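Local coordinates for protein glucose-6-phosphate isomerase (Chlamydia trachomatis D/UW-3/CX, PDB 6OTU) that catalyses the reversible isomerisation of glucose-6-phosphate to fructose-6-phosphate, at residues Glu85-Gly90 against Leu107-Arg112; Ala125-His130 against His261-Ile266. One frame throughout, in Å; residues are numbered along the deposited sequence.

Interaction 1: Glu85-Gly90 against Leu107-Arg112; sequences ECMQQG and LHTATR
Gln88 and Thr109, whose CA atoms are 6.2 Å apart, carry the middle of a contact made by van der Waals packing. The side chain of Gln88 crosses that of Thr109 at about a right angle. With chi1 at -69°, Gln88 CG is anti to the carbonyl carbon and lies 3.6 Å from Thr109 OG1; the extended chain beyond it takes the amide away to Asp301, whose backbone O is bonded by Gln88 NE2.

The methionine methyl makes the second group. Met87 CE is 4.0 Å from His108 NE2 and also meets Thr109 CG2, while Met87 SD lies 5.1 Å from the His108 ring centroid, 61° off the ring normal, an oblique sulfur-aromatic approach. The ring itself stacks with Phe270.

A leucine methyl packed on the helix end forms the third group. Gly90, at phi 113°, closes helix 80-89 in a Schellman motif, and Leu107 CD2 sits 4.0 Å from Gly90 CA and touches the carbonyl oxygens of Met87 and Gln88.

Within 107-112, His108 O accepts both Thr111 N and, at 2.6 Å, Thr111 OG1. Since the polar partners lie outside the pair or within one segment, the end of helix 80-89 and the loop leading into helix 110-113 meet by buried shape fit.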
ATOM      1  N   GLU A  85       9.662 -30.203  -4.062  1.00 37.95           N
ATOM      2  CA  GLU A  85       9.548 -31.450  -3.315  1.00 40.83           C
ATOM      3  C   GLU A  85      10.460 -31.431  -2.102  1.00 43.14           C
ATOM      4  O   GLU A  85      10.018 -31.684  -0.974  1.00 42.38           O
ATOM      5  CB  GLU A  85       9.905 -32.638  -4.198  1.00 41.40           C
ATOM      6  CG  GLU A  85       8.870 -33.026  -5.195  1.00 58.14           C
ATOM      7  CD  GLU A  85       9.237 -34.321  -5.883  1.00 75.33           C
ATOM      8  OE1 GLU A  85       9.413 -35.336  -5.164  1.00 80.48           O
ATOM      9  OE2 GLU A  85       9.368 -34.314  -7.132  1.00 75.69           O
ATOM     10  N   CYS A  86      11.742 -31.131  -2.328  1.00 38.75           N
ATOM     11  CA  CYS A  86      12.723 -31.095  -1.249  1.00 41.94           C
ATOM     12  C   CYS A  86      12.236 -30.216  -0.104  1.00 41.56           C
ATOM     13  O   CYS A  86      12.271 -30.624   1.063  1.00 37.56           O
ATOM     14  CB  CYS A  86      14.078 -30.614  -1.795  1.00 38.49           C
ATOM     15  SG  CYS A  86      15.089 -31.976  -2.538  1.00 48.73           S
ATOM     16  N   MET A  87      11.731 -29.019  -0.432  1.00 32.33           N
ATOM     17  CA  MET A  87      11.176 -28.125   0.582  1.00 40.92           C
ATOM     18  C   MET A  87      10.039 -28.799   1.338  1.00 47.10           C
ATOM     19  O   MET A  87      10.040 -28.851   2.581  1.00 32.68           O
ATOM     20  CB  MET A  87      10.686 -26.832  -0.078  1.00 30.57           C
ATOM     21  CG  MET A  87      10.286 -25.746   0.900  1.00 34.20           C
ATOM     22  SD  MET A  87       9.436 -24.316   0.156  1.00 34.74           S
ATOM     23  CE  MET A  87       7.758 -24.959  -0.007  1.00 33.22           C
ATOM     24  N   GLN A  88       9.067 -29.352   0.596  1.00 33.15           N
ATOM     25  CA  GLN A  88       7.896 -29.936   1.239  1.00 37.63           C
ATOM     26  C   GLN A  88       8.230 -31.221   1.987  1.00 41.95           C
ATOM     27  O   GLN A  88       7.526 -31.579   2.941  1.00 41.47           O
ATOM     28  CB  GLN A  88       6.801 -30.204   0.205  1.00 38.92           C
ATOM     29  CG  GLN A  88       6.157 -28.943  -0.384  1.00 36.17           C
ATOM     30  CD  GLN A  88       4.907 -29.268  -1.185  1.00 38.38           C
ATOM     31  OE1 GLN A  88       4.107 -30.125  -0.794  1.00 34.69           O
ATOM     32  NE2 GLN A  88       4.744 -28.603  -2.316  1.00 35.54           N
ATOM     33  N   GLN A  89       9.274 -31.941   1.570  1.00 43.13           N
ATOM     34  CA  GLN A  89       9.601 -33.203   2.217  1.00 43.69           C
ATOM     35  C   GLN A  89      10.463 -32.998   3.457  1.00 45.74           C
ATOM     36  O   GLN A  89      10.620 -33.938   4.249  1.00 42.82           O
ATOM     37  CB  GLN A  89      10.313 -34.152   1.232  1.00 39.13           C
ATOM     38  CG  GLN A  89       9.466 -34.663   0.056  1.00 51.82           C
ATOM     39  CD  GLN A  89       8.486 -35.782   0.437  1.00 73.94           C
ATOM     40  OE1 GLN A  89       8.802 -36.667   1.246  1.00 86.96           O
ATOM     41  NE2 GLN A  89       7.294 -35.754  -0.166  1.00 73.49           N
ATOM     42  N   GLY A  90      11.024 -31.803   3.630  1.00 39.62           N
ATOM     43  CA  GLY A  90      11.762 -31.450   4.819  1.00 36.94           C
ATOM     44  C   GLY A  90      13.253 -31.204   4.656  1.00 40.06           C
ATOM     45  O   GLY A  90      13.953 -31.126   5.673  1.00 44.13           O
ATOM     46  N   LEU A 107       9.129 -25.487   6.453  1.00 34.95           N
ATOM     47  CA  LEU A 107       8.080 -26.492   6.587  1.00 38.76           C
ATOM     48  C   LEU A 107       6.698 -25.896   6.860  1.00 35.50           C
ATOM     49  O   LEU A 107       5.865 -26.531   7.518  1.00 33.01           O
ATOM     50  CB  LEU A 107       8.466 -27.497   7.674  1.00 39.78           C
ATOM     51  CG  LEU A 107       9.403 -28.584   7.139  1.00 37.52           C
ATOM     52  CD1 LEU A 107      10.046 -29.365   8.285  1.00 39.69           C
ATOM     53  CD2 LEU A 107       8.608 -29.510   6.220  1.00 34.41           C
ATOM     54  N   HIS A 108       6.406 -24.707   6.323  1.00 30.13           N
ATOM     55  CA  HIS A 108       5.048 -24.185   6.447  1.00 29.98           C
ATOM     56  C   HIS A 108       4.019 -25.079   5.738  1.00 38.63           C
ATOM     57  O   HIS A 108       2.879 -25.177   6.207  1.00 35.98           O
ATOM     58  CB  HIS A 108       4.977 -22.745   5.937  1.00 29.37           C
ATOM     59  CG  HIS A 108       5.584 -22.549   4.584  1.00 33.78           C
ATOM     60  ND1 HIS A 108       6.946 -22.470   4.382  1.00 33.42           N
ATOM     61  CD2 HIS A 108       5.013 -22.410   3.364  1.00 30.60           C
ATOM     62  CE1 HIS A 108       7.186 -22.293   3.095  1.00 32.12           C
ATOM     63  NE2 HIS A 108       6.030 -22.264   2.455  1.00 31.78           N
ATOM     64  N   THR A 109       4.401 -25.781   4.654  1.00 35.24           N
ATOM     65  CA  THR A 109       3.449 -26.705   4.025  1.00 36.74           C
ATOM     66  C   THR A 109       3.030 -27.832   4.972  1.00 38.37           C
ATOM     67  O   THR A 109       1.897 -28.327   4.893  1.00 39.16           O
ATOM     68  CB  THR A 109       4.017 -27.307   2.726  1.00 31.25           C
ATOM     69  OG1 THR A 109       5.265 -27.962   2.973  1.00 35.05           O
ATOM     70  CG2 THR A 109       4.202 -26.235   1.652  1.00 34.41           C
ATOM     71  N   ALA A 110       3.919 -28.253   5.871  1.00 34.03           N
ATOM     72  CA  ALA A 110       3.573 -29.343   6.768  1.00 33.38           C
ATOM     73  C   ALA A 110       2.539 -28.925   7.819  1.00 40.05           C
ATOM     74  O   ALA A 110       1.886 -29.799   8.404  1.00 36.62           O
ATOM     75  CB  ALA A 110       4.839 -29.893   7.426  1.00 32.15           C
ATOM     76  N   THR A 111       2.347 -27.618   8.051  1.00 30.59           N
ATOM     77  CA  THR A 111       1.338 -27.186   9.019  1.00 32.25           C
ATOM     78  C   THR A 111      -0.090 -27.404   8.531  1.00 35.42           C
ATOM     79  O   THR A 111      -1.019 -27.341   9.347  1.00 37.65           O
ATOM     80  CB  THR A 111       1.511 -25.710   9.391  1.00 31.37           C
ATOM     81  OG1 THR A 111       1.270 -24.884   8.247  1.00 31.82           O
ATOM     82  CG2 THR A 111       2.906 -25.458   9.907  1.00 31.58           C
ATOM     83  N   ARG A 112      -0.290 -27.654   7.226  1.00 36.42           N
ATOM     84  CA  ARG A 112      -1.599 -28.033   6.705  1.00 30.36           C
ATOM     85  C   ARG A 112      -1.604 -29.375   5.980  1.00 34.56           C
ATOM     86  O   ARG A 112      -2.688 -29.858   5.621  1.00 33.44           O
ATOM     87  CB  ARG A 112      -2.152 -26.941   5.762  1.00 34.55           C
ATOM     88  CG  ARG A 112      -1.317 -26.654   4.489  1.00 35.79           C
ATOM     89  CD  ARG A 112      -0.316 -25.498   4.709  1.00 34.97           C
ATOM     90  NE  ARG A 112       0.201 -24.963   3.448  1.00 31.84           N
ATOM     91  CZ  ARG A 112       0.758 -23.758   3.296  1.00 35.27           C
ATOM     92  NH1 ARG A 112       0.904 -22.927   4.331  1.00 28.86           N
ATOM     93  NH2 ARG A 112       1.195 -23.387   2.097  1.00 32.51           N
TER

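Interaction 2: Ala125-His130 against His261-Ile266; sequences AAIARH and HLWDSI
The CD1 methyl of Ile127 packs against both Trp263 and Ser265, 3.6 Å from Trp263 CB and equally 3.6 Å from Ser265 OG. The same methyl also touches CG, CD2 and CE3 of the indole, an oblique approach in which the two side chains slide past each other in opposite directions. Ile127 CG1 is anti to the carbonyl carbon (chi1 -65°), and chi2 of -77° then sets CD1 against the tryptophan and serine. The other branch, Ile127 CG2, meets Ile266 CD1 at 4.0 Å, tip to tip. Ile127 and Ile266 are both buried, and this is the tightly packed part of the contact.

The segment 261-266 leaves the edge strand 258-262 of the five-stranded parallel sheet and folds into a type I beta turn from Trp263 to Ile266, closed by Ile266 N to Trp263 O at 3.1 Å. Helix 122-148 packs on this exit from the sheet, in a chain of the phosphoglucose isomerase family, of the SIS clan. Lys211, which lines the glucose-6-phosphate pocket, bonds through NZ to the carbonyl oxygens of Asp264 and Ile266, tying the turn to residues of that pocket.

Toward His130 the packing changes character. His130 CB comes to 3.3 Å from Trp263 CZ2, a close touch at one point, whereas the rings have little to do with each other: the planes of the imidazole and the indole five-membered ring are 28° apart and their centroids 5.7 Å, so near-parallel rings are slid until they barely overlap. His130 and Trp263 are both partly exposed. The indole also touches Ser131 and Glu134 of the same helix, and Trp263 NE1 finds its hydrogen-bond partner in Gln246 OE1.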
ATOM      1  N   ALA A 125       7.286 -34.897   8.827  1.00 40.76           N
ATOM      2  CA  ALA A 125       6.259 -35.667   9.519  1.00 42.08           C
ATOM      3  C   ALA A 125       6.051 -35.164  10.941  1.00 50.03           C
ATOM      4  O   ALA A 125       4.918 -35.149  11.439  1.00 54.58           O
ATOM      5  CB  ALA A 125       6.626 -37.152   9.537  1.00 45.35           C
ATOM      6  N   ALA A 126       7.130 -34.776  11.623  1.00 43.59           N
ATOM      7  CA  ALA A 126       6.988 -34.289  12.993  1.00 42.79           C
ATOM      8  C   ALA A 126       6.194 -32.993  13.023  1.00 45.77           C
ATOM      9  O   ALA A 126       5.317 -32.815  13.878  1.00 47.58           O
ATOM     10  CB  ALA A 126       8.363 -34.103  13.642  1.00 44.40           C
ATOM     11  N   ILE A 127       6.474 -32.084  12.086  1.00 43.09           N
ATOM     12  CA  ILE A 127       5.719 -30.834  12.016  1.00 35.72           C
ATOM     13  C   ILE A 127       4.256 -31.117  11.696  1.00 38.88           C
ATOM     14  O   ILE A 127       3.350 -30.451  12.213  1.00 36.21           O
ATOM     15  CB  ILE A 127       6.341 -29.878  10.977  1.00 34.42           C
ATOM     16  CG1 ILE A 127       7.743 -29.424  11.403  1.00 35.39           C
ATOM     17  CG2 ILE A 127       5.392 -28.694  10.692  1.00 32.35           C
ATOM     18  CD1 ILE A 127       7.766 -28.362  12.489  1.00 39.08           C
ATOM     19  N   ALA A 128       4.000 -32.092  10.827  1.00 35.72           N
ATOM     20  CA  ALA A 128       2.617 -32.376  10.471  1.00 41.94           C
ATOM     21  C   ALA A 128       1.848 -32.925  11.667  1.00 39.47           C
ATOM     22  O   ALA A 128       0.710 -32.511  11.918  1.00 38.54           O
ATOM     23  CB  ALA A 128       2.547 -33.347   9.289  1.00 36.76           C
ATOM     24  N   ARG A 129       2.446 -33.842  12.431  1.00 39.28           N
ATOM     25  CA  ARG A 129       1.662 -34.379  13.530  1.00 45.67           C
ATOM     26  C   ARG A 129       1.546 -33.384  14.670  1.00 40.17           C
ATOM     27  O   ARG A 129       0.510 -33.345  15.339  1.00 50.72           O
ATOM     28  CB  ARG A 129       2.215 -35.705  14.055  1.00 49.16           C
ATOM     29  CG  ARG A 129       1.055 -36.471  14.678  1.00 61.84           C
ATOM     30  CD  ARG A 129       1.391 -37.507  15.724  1.00 73.52           C
ATOM     31  NE  ARG A 129       2.683 -38.129  15.516  1.00 75.74           N
ATOM     32  CZ  ARG A 129       3.738 -37.888  16.275  1.00 78.20           C
ATOM     33  NH1 ARG A 129       4.874 -38.511  16.023  1.00 84.47           N
ATOM     34  NH2 ARG A 129       3.657 -37.033  17.286  1.00 73.90           N
ATOM     35  N   HIS A 130       2.558 -32.548  14.887  1.00 42.88           N
ATOM     36  CA  HIS A 130       2.414 -31.535  15.928  1.00 42.72           C
ATOM     37  C   HIS A 130       1.376 -30.488  15.546  1.00 38.83           C
ATOM     38  O   HIS A 130       0.621 -30.017  16.405  1.00 38.59           O
ATOM     39  CB  HIS A 130       3.763 -30.905  16.228  1.00 42.46           C
ATOM     40  CG  HIS A 130       4.704 -31.844  16.903  1.00 49.28           C
ATOM     41  ND1 HIS A 130       6.045 -31.908  16.595  1.00 53.57           N
ATOM     42  CD2 HIS A 130       4.486 -32.789  17.847  1.00 52.06           C
ATOM     43  CE1 HIS A 130       6.617 -32.843  17.333  1.00 56.46           C
ATOM     44  NE2 HIS A 130       5.692 -33.390  18.101  1.00 57.22           N
ATOM     45  N   HIS A 261       1.861 -23.428  19.844  1.00 33.75           N
ATOM     46  CA  HIS A 261       3.210 -23.507  19.305  1.00 35.25           C
ATOM     47  C   HIS A 261       3.217 -23.482  17.783  1.00 35.35           C
ATOM     48  O   HIS A 261       2.339 -24.058  17.129  1.00 33.09           O
ATOM     49  CB  HIS A 261       3.918 -24.792  19.761  1.00 37.66           C
ATOM     50  CG  HIS A 261       3.941 -24.981  21.240  1.00 43.55           C
ATOM     51  ND1 HIS A 261       3.482 -26.128  21.847  1.00 51.19           N
ATOM     52  CD2 HIS A 261       4.374 -24.175  22.237  1.00 48.75           C
ATOM     53  CE1 HIS A 261       3.628 -26.022  23.155  1.00 50.19           C
ATOM     54  NE2 HIS A 261       4.165 -24.844  23.418  1.00 48.57           N
ATOM     55  N   LEU A 262       4.224 -22.814  17.238  1.00 33.51           N
ATOM     56  CA  LEU A 262       4.808 -23.115  15.943  1.00 36.59           C
ATOM     57  C   LEU A 262       6.226 -23.628  16.217  1.00 32.83           C
ATOM     58  O   LEU A 262       6.574 -23.937  17.354  1.00 39.16           O
ATOM     59  CB  LEU A 262       4.760 -21.887  15.028  1.00 31.98           C
ATOM     60  CG  LEU A 262       5.586 -20.650  15.402  1.00 39.40           C
ATOM     61  CD1 LEU A 262       5.907 -19.855  14.136  1.00 34.50           C
ATOM     62  CD2 LEU A 262       4.871 -19.754  16.439  1.00 31.81           C
ATOM     63  N   TRP A 263       7.051 -23.729  15.179  1.00 39.83           N
ATOM     64  CA  TRP A 263       8.398 -24.283  15.318  1.00 42.78           C
ATOM     65  C   TRP A 263       9.370 -23.466  14.473  1.00 32.72           C
ATOM     66  O   TRP A 263       8.971 -22.577  13.715  1.00 33.56           O
ATOM     67  CB  TRP A 263       8.405 -25.783  14.953  1.00 40.36           C
ATOM     68  CG  TRP A 263       7.405 -26.502  15.809  1.00 39.79           C
ATOM     69  CD1 TRP A 263       7.631 -27.071  17.031  1.00 37.36           C
ATOM     70  CD2 TRP A 263       6.000 -26.635  15.562  1.00 33.68           C
ATOM     71  NE1 TRP A 263       6.458 -27.570  17.543  1.00 34.58           N
ATOM     72  CE2 TRP A 263       5.445 -27.316  16.659  1.00 34.18           C
ATOM     73  CE3 TRP A 263       5.158 -26.245  14.514  1.00 33.27           C
ATOM     74  CZ2 TRP A 263       4.090 -27.624  16.735  1.00 35.08           C
ATOM     75  CZ3 TRP A 263       3.810 -26.547  14.597  1.00 35.45           C
ATOM     76  CH2 TRP A 263       3.291 -27.230  15.696  1.00 36.27           C
ATOM     77  N   ASP A 264      10.664 -23.780  14.612  1.00 33.04           N
ATOM     78  CA  ASP A 264      11.717 -22.958  14.010  1.00 38.95           C
ATOM     79  C   ASP A 264      11.688 -22.982  12.486  1.00 39.75           C
ATOM     80  O   ASP A 264      12.048 -21.986  11.846  1.00 38.77           O
ATOM     81  CB  ASP A 264      13.087 -23.408  14.512  1.00 41.97           C
ATOM     82  CG  ASP A 264      13.475 -22.714  15.799  1.00 52.36           C
ATOM     83  OD1 ASP A 264      12.692 -21.848  16.247  1.00 55.17           O
ATOM     84  OD2 ASP A 264      14.539 -23.032  16.369  1.00 57.67           O
ATOM     85  N   SER A 265      11.259 -24.092  11.894  1.00 35.93           N
ATOM     86  CA  SER A 265      11.175 -24.250  10.451  1.00 33.94           C
ATOM     87  C   SER A 265       9.913 -23.636   9.846  1.00 39.16           C
ATOM     88  O   SER A 265       9.642 -23.876   8.661  1.00 36.78           O
ATOM     89  CB  SER A 265      11.213 -25.725  10.113  1.00 33.13           C
ATOM     90  OG  SER A 265      10.137 -26.347  10.771  1.00 33.24           O
ATOM     91  N   ILE A 266       9.124 -22.912  10.637  1.00 31.99           N
ATOM     92  CA  ILE A 266       7.924 -22.227  10.175  1.00 31.64           C
ATOM     93  C   ILE A 266       8.285 -20.749  10.070  1.00 39.29           C
ATOM     94  O   ILE A 266       8.328 -20.043  11.082  1.00 31.23           O
ATOM     95  CB  ILE A 266       6.732 -22.439  11.117  1.00 33.97           C
ATOM     96  CG1 ILE A 266       6.463 -23.925  11.390  1.00 36.99           C
ATOM     97  CG2 ILE A 266       5.476 -21.734  10.567  1.00 31.37           C
ATOM     98  CD1 ILE A 266       6.360 -24.809  10.128  1.00 32.29           C
TER

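Overall arrangement
Interactions 1 and 2 have centres 10 Å apart and meet through Leu107-Arg112, which packs on helix 80-89 in the first and borders both segments of the second. Leu107 N lies 2.8 Å from Ser265 O, a probable backbone hydrogen bond. The short helix 110-113 touches the 261-266 turn through Thr111, whose CG2 is 3.5 Å from Ile266 CD1, and helix 122-148, which follows it in the chain, through Ala110 CB, likewise 3.5 Å from Ile127 CG2. Neither contact includes a residue of the ligand pocket: the His108 side chain is about 10 Å from a bound glucose-6-phosphate and about 12 Å from the side chain of the probable proton donor Glu355, and the Ile266 side chain about 9 Å from a bound glucose-6-phosphate.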